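Local atomic coordinates of protoporphyrinogen oxidase (Exiguobacterium sibiricum, PDB entry 3LOV), a protein that binds FAD and probably oxidises coproporphyrinogen III to coproporphyrin III with molecular oxygen in the pathway to heme b. Residues F330-N333 with R334-Y338; E164-I167 with E168-S172. All blocks are in the same frame, centred on the assembly; numbering follows the deposited sequence.

Contact 1. Residues F330-N333 with R334-Y338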
loop_
_atom_site.group_PDB
_atom_site.type_symbol
_atom_site.label_atom_id
_atom_site.label_comp_id
_atom_site.label_asym_id
_atom_site.label_seq_id
_atom_site.Cartn_x
_atom_site.Cartn_y
_atom_site.Cartn_z
ATOM N N PHE A 330 5.523 -15.949 -3.230
ATOM C CA PHE A 330 4.534 -16.580 -2.354
ATOM C C PHE A 330 4.102 -15.668 -1.201
ATOM O O PHE A 330 4.876 -14.799 -0.784
ATOM C CB PHE A 330 5.053 -17.935 -1.818
ATOM C CG PHE A 330 6.301 -17.843 -0.958
ATOM C CD1 PHE A 330 6.209 -17.599 0.411
ATOM C CD2 PHE A 330 7.572 -18.056 -1.508
ATOM C CE1 PHE A 330 7.342 -17.505 1.194
ATOM C CE2 PHE A 330 8.718 -17.977 -0.716
ATOM C CZ PHE A 330 8.598 -17.713 0.639
ATOM N N VAL A 331 2.871 -15.877 -0.720
ATOM C CA VAL A 331 2.352 -15.274 0.520
ATOM C C VAL A 331 2.281 -16.362 1.621
ATOM O O VAL A 331 2.123 -17.552 1.310
ATOM C CB VAL A 331 0.974 -14.636 0.276
ATOM C CG1 VAL A 331 1.096 -13.426 -0.648
ATOM C CG2 VAL A 331 0.004 -15.656 -0.338
ATOM N N VAL A 332 2.463 -15.977 2.888
ATOM C CA VAL A 332 2.514 -16.932 3.992
ATOM C C VAL A 332 1.274 -16.854 4.890
ATOM O O VAL A 332 0.855 -15.775 5.347
ATOM C CB VAL A 332 3.771 -16.720 4.869
ATOM C CG1 VAL A 332 3.911 -17.831 5.986
ATOM C CG2 VAL A 332 5.007 -16.640 3.980
ATOM N N ASN A 333 0.703 -18.017 5.182
ATOM C CA ASN A 333 -0.371 -18.084 6.162
ATOM C C ASN A 333 0.213 -17.697 7.534
ATOM O O ASN A 333 1.274 -18.186 7.931
ATOM C CB ASN A 333 -0.996 -19.467 6.193
ATOM C CG ASN A 333 -2.204 -19.542 7.115
ATOM O OD1 ASN A 333 -2.175 -19.056 8.255
ATOM N ND2 ASN A 333 -3.276 -20.149 6.628
ATOM N N ARG A 334 -0.468 -16.783 8.207
ATOM C CA ARG A 334 -0.015 -16.227 9.487
ATOM C C ARG A 334 0.124 -17.305 10.579
ATOM O O ARG A 334 0.872 -17.118 11.561
ATOM C CB ARG A 334 -1.022 -15.183 9.950
ATOM C CG ARG A 334 -2.359 -15.781 10.395
ATOM C CD ARG A 334 -3.517 -14.745 10.335
ATOM N NE ARG A 334 -3.207 -13.569 11.128
ATOM C CZ ARG A 334 -3.977 -12.481 11.204
ATOM N NH1 ARG A 334 -5.109 -12.383 10.525
ATOM N NH2 ARG A 334 -3.605 -11.471 11.967
ATOM N N ARG A 335 -0.591 -18.424 10.419
ATOM C CA ARG A 335 -0.478 -19.544 11.351
ATOM C C ARG A 335 0.815 -20.349 11.232
ATOM O O ARG A 335 1.118 -21.113 12.140
ATOM C CB ARG A 335 -1.685 -20.498 11.221
ATOM C CG ARG A 335 -2.984 -19.832 11.557
ATOM C CD ARG A 335 -4.194 -20.626 11.025
ATOM N NE ARG A 335 -5.373 -19.794 11.200
ATOM C CZ ARG A 335 -5.662 -18.723 10.463
ATOM N NH1 ARG A 335 -4.840 -18.345 9.473
ATOM N NH2 ARG A 335 -6.765 -18.018 10.717
ATOM N N ALA A 336 1.574 -20.185 10.147
ATOM C CA ALA A 336 2.700 -21.096 9.854
ATOM C C ALA A 336 3.929 -20.650 10.626
ATOM O O ALA A 336 4.024 -19.490 10.961
ATOM C CB ALA A 336 3.005 -21.145 8.319
ATOM N N PRO A 337 4.904 -21.549 10.868
ATOM C CA PRO A 337 6.057 -21.150 11.708
ATOM C C PRO A 337 7.173 -20.391 10.970
ATOM O O PRO A 337 8.265 -20.935 10.765
ATOM C CB PRO A 337 6.534 -22.500 12.270
ATOM C CG PRO A 337 6.184 -23.480 11.190
ATOM C CD PRO A 337 4.881 -23.006 10.634
ATOM N N TYR A 338 6.890 -19.143 10.566
ATOM C CA TYR A 338 7.830 -18.322 9.798
ATOM C C TYR A 338 7.760 -16.880 10.243
ATOM O O TYR A 338 6.731 -16.423 10.688
ATOM C CB TYR A 338 7.520 -18.385 8.292
ATOM C CG TYR A 338 7.570 -19.766 7.733
ATOM C CD1 TYR A 338 8.790 -20.338 7.387
ATOM C CD2 TYR A 338 6.427 -20.510 7.570
ATOM C CE1 TYR A 338 8.873 -21.615 6.882
ATOM C CE2 TYR A 338 6.491 -21.803 7.071
ATOM C CZ TYR A 338 7.726 -22.348 6.723
ATOM O OH TYR A 338 7.827 -23.631 6.225
HETATM O O HOH W 1 3.499 -17.338 9.460
#
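The side-chain oxygen of N333 reaches R335 at its backbone N and at the edge of its guanidinium, and the bond to the backbone N closes an Asx turn. N333 also opens a type I beta turn that ends at A336. Both turns sit at the end of strand 329-332, where the chain reverses toward the antiparallel strand 340-345. The tight part is around N333, which is buried. Its OD1 accepts from two donors of R335. The backbone N of R335 lies 2.8 Å from N333 OD1, with an N-H...O angle of 165°. NH1 of R335 approaches N333 OD1 at 3.0 Å along a more bent bond. The oxygen stands nearly in the guanidinium plane, while the amide and guanidinium planes are 84° apart. CG of N333 is anti to the backbone N (chi1 -175°), which sets it beside the carbonyl carbon, on the side where R335 N follows. A336 N bonds to N333 O at 3.0 Å and closes the beta turn. Next to it is a small apolar patch. V332 CG1 is 4.2 Å from A336 CB and 4.0 Å from Y338 CD2. It meets the tyrosine ring obliquely, and the two side chains cross at about a right angle. Y338 continues this patch against L93 of strand 90-94 and I391 of helix 377-392. The outer side is looser. R335 is exposed, and apart from its grip on N333 it has a long, weak ion pair with E164. P337 is also exposed, at the centre of an inverse gamma turn. R334 is only partly exposed; its NH2 bonds to N178. A water spans the base of the turn, 2.8 Å from N333 O and 2.7 Å from A336 O.

Contact 2. Residues E164-I167 with E168-S172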
loop_
_atom_site.group_PDB
_atom_site.type_symbol
_atom_site.label_atom_id
_atom_site.label_comp_id
_atom_site.label_asym_id
_atom_site.label_seq_id
_atom_site.Cartn_x
_atom_site.Cartn_y
_atom_site.Cartn_z
ATOM N N GLU A 164 -9.785 -18.383 5.679
ATOM C CA GLU A 164 -8.512 -18.441 6.428
ATOM C C GLU A 164 -7.319 -18.921 5.667
ATOM O O GLU A 164 -6.259 -18.316 5.749
ATOM C CB GLU A 164 -8.674 -19.323 7.681
ATOM C CG GLU A 164 -9.627 -18.716 8.599
ATOM C CD GLU A 164 -10.064 -19.590 9.733
ATOM O OE1 GLU A 164 -9.462 -20.661 9.973
ATOM O OE2 GLU A 164 -11.015 -19.173 10.386
ATOM N N LYS A 165 -7.486 -20.011 4.920
ATOM C CA LYS A 165 -6.382 -20.667 4.237
ATOM C C LYS A 165 -6.035 -20.036 2.902
ATOM O O LYS A 165 -4.893 -20.184 2.416
ATOM C CB LYS A 165 -6.669 -22.172 4.023
ATOM C CG LYS A 165 -6.784 -22.955 5.331
ATOM C CD LYS A 165 -7.103 -24.441 5.090
ATOM C CE LYS A 165 -6.995 -25.237 6.385
ATOM N NZ LYS A 165 -6.978 -26.723 6.152
ATOM N N LEU A 166 -6.999 -19.386 2.255
ATOM C CA LEU A 166 -6.706 -18.819 0.912
ATOM C C LEU A 166 -6.981 -17.315 0.758
ATOM O O LEU A 166 -6.087 -16.565 0.356
ATOM C CB LEU A 166 -7.425 -19.620 -0.166
ATOM C CG LEU A 166 -7.196 -19.080 -1.579
ATOM C CD1 LEU A 166 -5.706 -19.033 -1.925
ATOM C CD2 LEU A 166 -8.031 -19.880 -2.583
ATOM N N ILE A 167 -8.192 -16.865 1.091
ATOM C CA ILE A 167 -8.619 -15.511 0.731
ATOM C C ILE A 167 -7.850 -14.455 1.518
ATOM O O ILE A 167 -7.310 -13.516 0.958
ATOM C CB ILE A 167 -10.095 -15.278 0.981
ATOM C CG1 ILE A 167 -10.964 -16.364 0.320
ATOM C CG2 ILE A 167 -10.519 -13.912 0.424
ATOM C CD1 ILE A 167 -10.866 -16.416 -1.135
ATOM N N GLU A 168 -7.790 -14.614 2.826
ATOM C CA GLU A 168 -7.057 -13.660 3.641
ATOM C C GLU A 168 -5.624 -13.468 3.208
ATOM O O GLU A 168 -5.218 -12.334 2.975
ATOM C CB GLU A 168 -7.147 -13.986 5.151
ATOM C CG GLU A 168 -6.347 -13.022 6.006
ATOM C CD GLU A 168 -6.727 -13.143 7.485
ATOM O OE1 GLU A 168 -6.592 -14.253 8.033
ATOM O OE2 GLU A 168 -7.196 -12.160 8.062
ATOM N N PRO A 169 -4.821 -14.542 3.137
ATOM C CA PRO A 169 -3.449 -14.279 2.738
ATOM C C PRO A 169 -3.304 -13.787 1.287
ATOM O O PRO A 169 -2.441 -12.972 1.008
ATOM C CB PRO A 169 -2.759 -15.627 2.941
ATOM C CG PRO A 169 -3.796 -16.622 3.088
ATOM C CD PRO A 169 -5.004 -15.917 3.609
ATOM N N LEU A 170 -4.166 -14.264 0.390
ATOM C CA LEU A 170 -4.187 -13.803 -1.018
ATOM C C LEU A 170 -4.532 -12.323 -1.130
ATOM O O LEU A 170 -3.775 -11.526 -1.673
ATOM C CB LEU A 170 -5.206 -14.620 -1.817
ATOM C CG LEU A 170 -5.254 -14.401 -3.324
ATOM C CD1 LEU A 170 -3.947 -14.810 -4.000
ATOM C CD2 LEU A 170 -6.456 -15.174 -3.935
ATOM N N LEU A 171 -5.664 -11.949 -0.583
ATOM C CA LEU A 171 -6.134 -10.586 -0.713
ATOM C C LEU A 171 -5.330 -9.594 0.133
ATOM O O LEU A 171 -5.148 -8.461 -0.294
ATOM C CB LEU A 171 -7.646 -10.493 -0.432
ATOM C CG LEU A 171 -8.593 -11.246 -1.414
ATOM C CD1 LEU A 171 -10.070 -10.794 -1.158
ATOM C CD2 LEU A 171 -8.221 -11.070 -2.923
ATOM N N SER A 172 -4.813 -10.012 1.298
ATOM C CA SER A 172 -3.985 -9.132 2.113
ATOM C C SER A 172 -2.609 -8.919 1.522
ATOM O O SER A 172 -2.061 -7.813 1.613
ATOM C CB SER A 172 -3.862 -9.656 3.554
ATOM O OG SER A 172 -5.104 -9.419 4.193
HETATM O O HOH W 2 -5.383 -16.373 7.476
#
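I167 and L171 lie side by side, one helical turn apart. CG2 of I167 touches CD1 of L171 at 3.5 Å, and both side chains point the same way. Beneath them L171 N bonds to I167 O at 2.7 Å. L170 N bonds to L166 O at 3.0 Å, with an N-H...O angle of 154°. P169 sits just before L170, at the kink, and has no N-H to give to the turn before. Its CD lies 3.5 Å from both E164 O and L166 O. A glycine in its place would lose these ring contacts and would probably let the backbone at the bend turn more freely. E164 O accepts from a water at 2.7 Å. That water also donates to OE1 of E168, whose chain runs extended, with CG anti to the backbone N (chi1 178°). Farther out, I179 N holds E168 OE2, and the I179 side chain packs on I167. M107 lies against L171, and I101 against L170. The arrangement is that of a proline kink in helix 160-172, preceded by a wider pi-type turn.

The two contacts are neighbours, with centres about 11 Å apart. Contact 1 ends a strand of the mixed sheet, whereas contact 2 lies within helix 160-172, nearer the centre of the chain. Both are partly buried, but contact 1 includes an exposed arginine and contact 2 has no exposed residue. Their chemistry differs accordingly. Contact 1 depends on a side-chain amide gripping backbone and guanidinium; contact 2 on helical backbone bonds and aliphatic packing. Where they meet, NH1 of R334 faces OE2 of E168 at 3.2 Å as a weak ion pair. V331 CB also packs on P169 O, so the strand end rests against the kinked helix.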